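Local coordinates for protein N-acyl-D-glutamate deacylase (PDB 3GIP) that hydrolyses the amide bond of N-acyl-D-glutamate, probably at a zinc-binding site of the amidohydrolase type, to release D-glutamate and a carboxylic acid, at residues D64-D69 / V92-V97; L214-I219 / V245-K250; A278-P283 / C359-S364. One frame throughout, in Å; residues are numbered along the deposited sequence.

Contacts 1, 2 and 3 follow one another along the chain, each closing before the next opens, with centres about 9 to 12 Å apart. Eight parallel strands, from 57-64 to 360-362, form a ladder consistent with the TIM barrel of the amidohydrolase family. Contact 1 sits in the loops after strands 57-64 and 87-92; contact 2 joins strand 214-218 to strand 243-246, and contact 3 joins strand 277-281 to strand 360-362. Contacts 2 and 3 are neighbours through strands 243-246 and 277-281 and meet the same formate. Zinc is shared by contacts 1 and 2, through Cys95, His218 and His248, so distant chain segments converge on one metal.

Contact 1 of 3, residues D64-D69 / V92-V97; sequences DVHGHD and VGNCGV. With ZN (zinc ion), chain F.
Asn94 reaches from its loop across to His66 and Gly67, and its side chain can be traced atom by atom. CB lies over one face of the His66 imidazole, 3.8 Å from the ring centroid and displaced toward the rim, a CH-pi contact. With CG beside the backbone N and anti to the carbonyl carbon (chi1 -75°), the amide continues over that ring, the two planes stacked only 22° apart. At the tip the branches divide. ND2 donates to Gly67 O at 3.0 Å; the N-H points almost straight at the oxygen (172°), which receives it on a lone pair in the carbonyl plane. OD1 accepts a hydrogen bond from a water at 2.7 Å, and the same water donates to Val65 O, so both ends of the amide are tied to the 64-69 loop. The His66-Gly67-His68 sequence just after strand 57-64 is the His-X-His motif of the amidohydrolase barrel. Here both rings turn an edge to the sulfur of Cys95, which binds zinc at 2.2 Å. SG lies 3.2 Å from NE2 of His66. That His66 NE2 stays 4.1 Å from the zinc places it beside the metal and not among its ligands. A second water joins the two loops, hydrogen-bonded to His68 ND1 at 2.8 Å and to Val97 O.

Contact 2 of 3, residues L214-I219 / V245-K250; sequences LHTSHI and VVSHHK. With ZN (zinc ion), chain F; FMT (formic acid), chain D.
Val245 O accepts one hydrogen bond and one C-H contact from the opposing strand. Ser217 N donates to it at 2.8 Å, while Thr216 CA brings a C-H to the same atom at 3.3 Å. The ladder continues in both directions: Val245 N donates to His215 O at 3.0 Å and Ser247 N to Ser217 O at 2.9 Å. Beside it, CG2 of Thr216 lies alongside the Val245 side chain, pointing the same way, and a water spans the hydroxyls of Thr216 and Ser247. These bonds join two parallel strands of the beta-alpha-beta unit made by strand 214-218, helix 226-240 and strand 243-246, a repeat of the TIM barrel whose C-terminal strand ends carry the metal. There His218 binds zinc through ND1 at 2.0 Å, its CG anti to the backbone N (chi1 170°), and His248 binds through NE2 at 2.1 Å. The two rings meet edge to face, planes at 89°, with His248 CE1 poised over the rim of one His218 face. Cys95, from the loop after strand 87-92, supplies the zinc's sulfur ligand. Beyond His248, Lys250 NZ donates to formate O2 at 2.7 Å and to the His248 carbonyl, and it also forms a salt bridge with Glu222. That formate oxygen lies over a face of the His248 ring, whose opposite face is met by Ser247 CB.

Contact 3 of 3, residues A278-P283 / C359-S364; sequences ALDIYP and CCMVGS. With FMT (formic acid), chain D.
Strands 277-281 and 360-362 pair in parallel, the last pair of the ladder of eight that is consistent with a TIM barrel; 75 residues, including a small antiparallel sheet, lie between the two segments. Four backbone bonds zip them together: Leu279 N to Cys359 O, Met361 N to Leu279 O (2.8 Å and nearly straight, 174° at the hydrogen), Ile281 N to Met361 O, and Gly363 N to Ile281 O. The side chains sort onto two faces. On the one that carries Leu279, Cys360, Ile281 and Val362, Cys360 SG touches both CG1 and CG2 of Ile281 at 3.8 Å, and Leu279 CG leans on Cys360 CB at 3.9 Å; helix 348-356 packs over this side. On the other, Met361 bends at chi3 (-78°), which brings CE within 3.9 Å of Ala278 CB, and helix 406-412 meets both residues. Asp280 shares that face: its CB rests 3.4 Å from Met361 O, and OD1 accepts from the backbone N of His248, a zinc ligand, and from a water that also donates to Gly363 O. Past the strand end, Tyr282 turns its ring edge toward Gly363 O, and its hydroxyl donates to formate O2 at 2.5 Å. Lys250, Arg376 and Ser288 N also hydrogen-bond that formate. Although the ion probably came from the crystallisation liquor, so many donors around one carboxylate are consistent with a pocket for an acidic group of the substrate, while Asp280 ties this strand to the backbone of a metal-binding histidine.

Contact 1 of 3, residues D64-D69 / V92-V97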
loop_
_atom_site.group_PDB
_atom_site.type_symbol
_atom_site.label_atom_id
_atom_site.label_comp_id
_atom_site.label_asym_id
_atom_site.label_seq_id
_atom_site.Cartn_x
_atom_site.Cartn_y
_atom_site.Cartn_z
ATOM N N ASP A 64 0.972 5.997 0.765
ATOM C CA ASP A 64 0.640 4.613 1.079
ATOM C C ASP A 64 1.121 3.750 -0.074
ATOM O O ASP A 64 0.457 3.650 -1.106
ATOM C CB ASP A 64 -0.874 4.472 1.247
ATOM C CG ASP A 64 -1.285 3.095 1.721
ATOM O OD1 ASP A 64 -0.402 2.228 1.904
ATOM O OD2 ASP A 64 -2.501 2.882 1.911
ATOM N N VAL A 65 2.275 3.122 0.111
ATOM C CA VAL A 65 2.864 2.301 -0.931
ATOM C C VAL A 65 2.213 0.940 -1.131
ATOM O O VAL A 65 2.545 0.238 -2.083
ATOM C CB VAL A 65 4.383 2.108 -0.690
ATOM C CG1 VAL A 65 5.055 3.473 -0.565
ATOM C CG2 VAL A 65 4.624 1.268 0.565
ATOM N N HIS A 66 1.291 0.556 -0.250
ATOM C CA HIS A 66 0.641 -0.737 -0.416
ATOM C C HIS A 66 -0.873 -0.672 -0.332
ATOM O O HIS A 66 -1.480 -1.079 0.667
ATOM C CB HIS A 66 1.144 -1.761 0.602
ATOM C CG HIS A 66 0.893 -3.175 0.180
ATOM N ND1 HIS A 66 1.841 -3.937 -0.466
ATOM C CD2 HIS A 66 -0.229 -3.931 0.226
ATOM C CE1 HIS A 66 1.314 -5.102 -0.803
ATOM N NE2 HIS A 66 0.058 -5.123 -0.396
ATOM N N GLY A 67 -1.485 -0.167 -1.392
ATOM C CA GLY A 67 -2.927 -0.078 -1.412
ATOM C C GLY A 67 -3.539 -1.099 -2.351
ATOM O O GLY A 67 -2.864 -1.637 -3.229
ATOM N N HIS A 68 -4.817 -1.389 -2.128
ATOM C CA HIS A 68 -5.579 -2.309 -2.971
ATOM C C HIS A 68 -6.843 -1.559 -3.369
ATOM O O HIS A 68 -7.877 -2.163 -3.651
ATOM C CB HIS A 68 -5.973 -3.572 -2.200
ATOM C CG HIS A 68 -4.861 -4.559 -2.042
ATOM N ND1 HIS A 68 -4.225 -5.145 -3.116
ATOM C CD2 HIS A 68 -4.282 -5.077 -0.933
ATOM C CE1 HIS A 68 -3.302 -5.982 -2.674
ATOM N NE2 HIS A 68 -3.317 -5.959 -1.353
ATOM N N ASP A 69 -6.744 -0.234 -3.391
ATOM C CA ASP A 69 -7.877 0.633 -3.703
ATOM C C ASP A 69 -8.106 0.845 -5.200
ATOM O O ASP A 69 -8.821 1.765 -5.595
ATOM C CB ASP A 69 -7.657 1.983 -3.022
ATOM C CG ASP A 69 -7.082 1.836 -1.627
ATOM O OD1 ASP A 69 -7.866 1.689 -0.664
ATOM O OD2 ASP A 69 -5.838 1.845 -1.501
ATOM N N VAL A 92 -1.455 1.586 -5.989
ATOM C CA VAL A 92 -2.371 0.453 -6.090
ATOM C C VAL A 92 -1.828 -0.632 -7.019
ATOM O O VAL A 92 -0.758 -0.471 -7.613
ATOM C CB VAL A 92 -3.758 0.906 -6.612
ATOM C CG1 VAL A 92 -4.330 1.991 -5.705
ATOM C CG2 VAL A 92 -3.636 1.425 -8.043
ATOM N N GLY A 93 -2.565 -1.737 -7.132
ATOM C CA GLY A 93 -2.154 -2.830 -8.000
ATOM C C GLY A 93 -1.126 -3.756 -7.385
ATOM O O GLY A 93 -0.264 -4.295 -8.080
ATOM N N ASN A 94 -1.237 -3.964 -6.079
ATOM C CA ASN A 94 -0.295 -4.808 -5.357
ATOM C C ASN A 94 -0.652 -6.286 -5.275
ATOM O O ASN A 94 -1.780 -6.691 -5.563
ATOM C CB ASN A 94 -0.122 -4.259 -3.940
ATOM C CG ASN A 94 0.733 -3.018 -3.905
ATOM O OD1 ASN A 94 1.951 -3.097 -4.032
ATOM N ND2 ASN A 94 0.101 -1.861 -3.746
ATOM N N CYS A 95 0.342 -7.078 -4.884
ATOM C CA CYS A 95 0.206 -8.515 -4.692
ATOM C C CYS A 95 -0.264 -9.290 -5.908
ATOM O O CYS A 95 -0.919 -10.322 -5.777
ATOM C CB CYS A 95 -0.733 -8.785 -3.518
ATOM S SG CYS A 95 -0.260 -7.835 -2.038
ATOM N N GLY A 96 0.081 -8.788 -7.088
ATOM C CA GLY A 96 -0.295 -9.469 -8.315
ATOM C C GLY A 96 -1.651 -9.131 -8.900
ATOM O O GLY A 96 -1.948 -9.551 -10.016
ATOM N N VAL A 97 -2.472 -8.376 -8.176
ATOM C CA VAL A 97 -3.799 -8.027 -8.678
ATOM C C VAL A 97 -3.978 -6.529 -8.869
ATOM O O VAL A 97 -3.699 -5.730 -7.971
ATOM C CB VAL A 97 -4.909 -8.574 -7.754
ATOM C CG1 VAL A 97 -4.934 -10.092 -7.835
ATOM C CG2 VAL A 97 -4.677 -8.116 -6.315
HETATM ZN ZN ZN F . -0.146 -9.208 -0.293
HETATM O O HOH W 1 4.141 -1.550 -3.452
HETATM O O HOH W 2 -4.170 -4.155 -5.695
#

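Contact 2 of 3, residues L214-I219 / V245-K250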
loop_
_atom_site.group_PDB
_atom_site.type_symbol
_atom_site.label_atom_id
_atom_site.label_comp_id
_atom_site.label_asym_id
_atom_site.label_seq_id
_atom_site.Cartn_x
_atom_site.Cartn_y
_atom_site.Cartn_z
ATOM N N LEU A 214 9.650 -0.775 -11.139
ATOM C CA LEU A 214 9.716 -1.729 -10.036
ATOM C C LEU A 214 9.072 -3.098 -10.157
ATOM O O LEU A 214 8.209 -3.345 -11.001
ATOM C CB LEU A 214 9.111 -1.092 -8.784
ATOM C CG LEU A 214 9.759 0.102 -8.099
ATOM C CD1 LEU A 214 8.717 0.803 -7.247
ATOM C CD2 LEU A 214 10.926 -0.364 -7.244
ATOM N N HIS A 215 9.526 -3.982 -9.274
ATOM C CA HIS A 215 8.944 -5.300 -9.109
ATOM C C HIS A 215 8.632 -5.290 -7.621
ATOM O O HIS A 215 9.558 -5.286 -6.805
ATOM C CB HIS A 215 9.914 -6.457 -9.343
ATOM C CG HIS A 215 9.363 -7.778 -8.888
ATOM N ND1 HIS A 215 10.162 -8.832 -8.499
ATOM C CD2 HIS A 215 8.085 -8.204 -8.742
ATOM C CE1 HIS A 215 9.400 -9.849 -8.130
ATOM N NE2 HIS A 215 8.135 -9.493 -8.268
ATOM N N THR A 216 7.355 -5.231 -7.263
ATOM C CA THR A 216 6.977 -5.271 -5.851
ATOM C C THR A 216 6.449 -6.687 -5.676
ATOM O O THR A 216 5.841 -7.246 -6.596
ATOM C CB THR A 216 5.890 -4.235 -5.501
ATOM O OG1 THR A 216 4.665 -4.568 -6.164
ATOM C CG2 THR A 216 6.335 -2.841 -5.922
ATOM N N SER A 217 6.665 -7.285 -4.511
ATOM C CA SER A 217 6.233 -8.659 -4.348
ATOM C C SER A 217 5.662 -9.129 -3.028
ATOM O O SER A 217 6.210 -8.858 -1.957
ATOM C CB SER A 217 7.397 -9.593 -4.715
ATOM O OG SER A 217 7.047 -10.962 -4.551
ATOM N N HIS A 218 4.531 -9.820 -3.129
ATOM C CA HIS A 218 3.929 -10.468 -1.982
ATOM C C HIS A 218 4.606 -11.805 -2.268
ATOM O O HIS A 218 4.220 -12.527 -3.196
ATOM C CB HIS A 218 2.407 -10.567 -2.132
ATOM C CG HIS A 218 1.756 -11.427 -1.093
ATOM N ND1 HIS A 218 0.584 -11.072 -0.454
ATOM C CD2 HIS A 218 2.101 -12.640 -0.599
ATOM C CE1 HIS A 218 0.239 -12.032 0.387
ATOM N NE2 HIS A 218 1.142 -12.994 0.318
ATOM N N ILE A 219 5.649 -12.108 -1.505
ATOM C CA ILE A 219 6.436 -13.314 -1.730
ATOM C C ILE A 219 5.716 -14.660 -1.621
ATOM O O ILE A 219 4.599 -14.753 -1.113
ATOM C CB ILE A 219 7.718 -13.276 -0.862
ATOM C CG1 ILE A 219 7.373 -13.314 0.626
ATOM C CG2 ILE A 219 8.486 -11.984 -1.168
ATOM C CD1 ILE A 219 8.597 -13.206 1.519
ATOM N N VAL A 245 10.794 -4.394 -4.252
ATOM C CA VAL A 245 10.146 -4.033 -2.996
ATOM C C VAL A 245 9.500 -5.287 -2.421
ATOM O O VAL A 245 8.738 -5.969 -3.107
ATOM C CB VAL A 245 9.043 -2.967 -3.186
ATOM C CG1 VAL A 245 8.314 -2.739 -1.869
ATOM C CG2 VAL A 245 9.650 -1.659 -3.669
ATOM N N VAL A 246 9.828 -5.611 -1.173
ATOM C CA VAL A 246 9.239 -6.769 -0.512
ATOM C C VAL A 246 8.021 -6.246 0.245
ATOM O O VAL A 246 8.155 -5.543 1.246
ATOM C CB VAL A 246 10.216 -7.421 0.492
ATOM C CG1 VAL A 246 9.546 -8.625 1.148
ATOM C CG2 VAL A 246 11.496 -7.845 -0.224
ATOM N N SER A 247 6.836 -6.579 -0.256
ATOM C CA SER A 247 5.583 -6.130 0.338
ATOM C C SER A 247 5.286 -6.708 1.714
ATOM O O SER A 247 5.627 -7.855 2.007
ATOM C CB SER A 247 4.419 -6.468 -0.595
ATOM O OG SER A 247 4.562 -5.808 -1.842
ATOM N N HIS A 248 4.628 -5.894 2.537
ATOM C CA HIS A 248 4.219 -6.269 3.889
ATOM C C HIS A 248 5.075 -7.384 4.474
ATOM O O HIS A 248 4.589 -8.475 4.778
ATOM C CB HIS A 248 2.725 -6.662 3.904
ATOM C CG HIS A 248 2.301 -7.570 2.783
ATOM N ND1 HIS A 248 2.929 -8.764 2.503
ATOM C CD2 HIS A 248 1.254 -7.490 1.926
ATOM C CE1 HIS A 248 2.290 -9.382 1.528
ATOM N NE2 HIS A 248 1.267 -8.631 1.160
ATOM N N HIS A 249 6.361 -7.096 4.644
ATOM C CA HIS A 249 7.287 -8.088 5.161
ATOM C C HIS A 249 6.922 -8.503 6.576
ATOM O O HIS A 249 6.676 -7.662 7.450
ATOM C CB HIS A 249 8.719 -7.564 5.100
ATOM C CG HIS A 249 9.748 -8.629 5.304
ATOM N ND1 HIS A 249 9.592 -9.912 4.823
ATOM C CD2 HIS A 249 10.946 -8.605 5.934
ATOM C CE1 HIS A 249 10.649 -10.633 5.152
ATOM N NE2 HIS A 249 11.484 -9.863 5.826
ATOM N N LYS A 250 6.905 -9.813 6.792
ATOM C CA LYS A 250 6.510 -10.372 8.075
ATOM C C LYS A 250 6.940 -11.827 8.179
ATOM O O LYS A 250 7.329 -12.445 7.186
ATOM C CB LYS A 250 4.987 -10.334 8.186
ATOM C CG LYS A 250 4.314 -11.317 7.216
ATOM C CD LYS A 250 2.798 -11.295 7.313
ATOM C CE LYS A 250 2.205 -10.138 6.542
ATOM N NZ LYS A 250 2.360 -10.309 5.058
HETATM ZN ZN ZN F . -0.146 -9.208 -0.293
HETATM C C FMT D . -1.257 -9.509 4.417
HETATM O O1 FMT D . -2.298 -9.151 4.909
HETATM O O2 FMT D . -0.099 -9.121 4.960
HETATM O O HOH W 3 2.922 -5.711 -4.181
HETATM O O HOH W 4 5.651 -10.371 0.885
#

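Contact 3 of 3, residues A278-P283 / C359-S364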
loop_
_atom_site.group_PDB
_atom_site.type_symbol
_atom_site.label_atom_id
_atom_site.label_comp_id
_atom_site.label_asym_id
_atom_site.label_seq_id
_atom_site.Cartn_x
_atom_site.Cartn_y
_atom_site.Cartn_z
ATOM N N ALA A 278 13.795 -2.343 -1.246
ATOM C CA ALA A 278 13.099 -1.687 -0.150
ATOM C C ALA A 278 12.001 -2.629 0.321
ATOM O O ALA A 278 11.841 -3.725 -0.213
ATOM C CB ALA A 278 12.507 -0.357 -0.610
ATOM N N LEU A 279 11.253 -2.210 1.333
ATOM C CA LEU A 279 10.176 -3.036 1.855
ATOM C C LEU A 279 9.167 -2.152 2.560
ATOM O O LEU A 279 9.359 -0.941 2.674
ATOM C CB LEU A 279 10.725 -4.071 2.847
ATOM C CG LEU A 279 11.415 -3.531 4.111
ATOM C CD1 LEU A 279 11.337 -4.578 5.212
ATOM C CD2 LEU A 279 12.867 -3.174 3.832
ATOM N N ASP A 280 8.078 -2.756 3.018
ATOM C CA ASP A 280 7.074 -2.004 3.746
ATOM C C ASP A 280 6.324 -2.906 4.708
ATOM O O ASP A 280 6.328 -4.134 4.565
ATOM C CB ASP A 280 6.105 -1.287 2.779
ATOM C CG ASP A 280 5.455 -2.226 1.771
ATOM O OD1 ASP A 280 4.563 -3.013 2.152
ATOM O OD2 ASP A 280 5.841 -2.170 0.581
ATOM N N ILE A 281 5.715 -2.289 5.712
ATOM C CA ILE A 281 4.929 -3.012 6.703
ATOM C C ILE A 281 3.733 -2.176 7.131
ATOM O O ILE A 281 3.659 -0.978 6.844
ATOM C CB ILE A 281 5.743 -3.308 8.010
ATOM C CG1 ILE A 281 6.207 -2.000 8.670
ATOM C CG2 ILE A 281 6.925 -4.197 7.714
ATOM C CD1 ILE A 281 5.217 -1.387 9.669
ATOM N N TYR A 282 2.785 -2.834 7.791
ATOM C CA TYR A 282 1.653 -2.152 8.398
ATOM C C TYR A 282 1.935 -2.483 9.867
ATOM O O TYR A 282 2.448 -3.559 10.179
ATOM C CB TYR A 282 0.293 -2.686 7.909
ATOM C CG TYR A 282 0.168 -4.180 7.775
ATOM C CD1 TYR A 282 -0.028 -4.990 8.894
ATOM C CD2 TYR A 282 0.228 -4.788 6.523
ATOM C CE1 TYR A 282 -0.161 -6.368 8.768
ATOM C CE2 TYR A 282 0.098 -6.161 6.383
ATOM C CZ TYR A 282 -0.096 -6.947 7.510
ATOM O OH TYR A 282 -0.223 -8.307 7.373
ATOM N N PRO A 283 1.638 -1.550 10.780
ATOM C CA PRO A 283 1.885 -1.735 12.216
ATOM C C PRO A 283 0.927 -2.611 13.015
ATOM O O PRO A 283 0.343 -2.151 13.993
ATOM C CB PRO A 283 1.915 -0.301 12.723
ATOM C CG PRO A 283 0.812 0.324 11.914
ATOM C CD PRO A 283 1.072 -0.215 10.514
ATOM N N CYS A 359 15.262 0.837 4.950
ATOM C CA CYS A 359 14.505 0.908 3.704
ATOM C C CYS A 359 13.044 0.520 3.858
ATOM O O CYS A 359 12.373 0.221 2.869
ATOM C CB CYS A 359 15.153 0.019 2.645
ATOM S SG CYS A 359 16.854 0.494 2.256
ATOM N N CYS A 360 12.540 0.538 5.088
ATOM C CA CYS A 360 11.152 0.159 5.311
ATOM C C CYS A 360 10.181 1.330 5.262
ATOM O O CYS A 360 10.292 2.291 6.022
ATOM C CB CYS A 360 10.992 -0.571 6.651
ATOM S SG CYS A 360 9.413 -1.450 6.781
ATOM N N MET A 361 9.219 1.232 4.354
ATOM C CA MET A 361 8.190 2.248 4.192
ATOM C C MET A 361 6.929 1.730 4.884
ATOM O O MET A 361 6.929 0.626 5.440
ATOM C CB MET A 361 7.911 2.457 2.703
ATOM C CG MET A 361 9.157 2.759 1.890
ATOM S SD MET A 361 8.873 2.702 0.104
ATOM C CE MET A 361 8.861 0.946 -0.171
ATOM N N VAL A 362 5.859 2.518 4.849
ATOM C CA VAL A 362 4.598 2.108 5.456
ATOM C C VAL A 362 3.569 1.831 4.361
ATOM O O VAL A 362 3.357 2.660 3.468
ATOM C CB VAL A 362 4.045 3.199 6.403
ATOM C CG1 VAL A 362 2.737 2.732 7.044
ATOM C CG2 VAL A 362 5.077 3.525 7.471
ATOM N N GLY A 363 2.954 0.653 4.432
ATOM C CA GLY A 363 1.931 0.257 3.474
ATOM C C GLY A 363 0.742 -0.226 4.284
ATOM O O GLY A 363 0.876 -1.169 5.058
ATOM N N SER A 364 -0.420 0.396 4.108
ATOM C CA SER A 364 -1.594 0.023 4.898
ATOM C C SER A 364 -2.206 -1.329 4.558
ATOM O O SER A 364 -2.706 -2.027 5.444
ATOM C CB SER A 364 -2.680 1.093 4.780
ATOM O OG SER A 364 -3.343 1.007 3.529
HETATM C C FMT D . -1.257 -9.509 4.417
HETATM O O1 FMT D . -2.298 -9.151 4.909
HETATM O O2 FMT D . -0.099 -9.121 4.960
HETATM O O HOH W 5 2.755 -3.299 4.303
#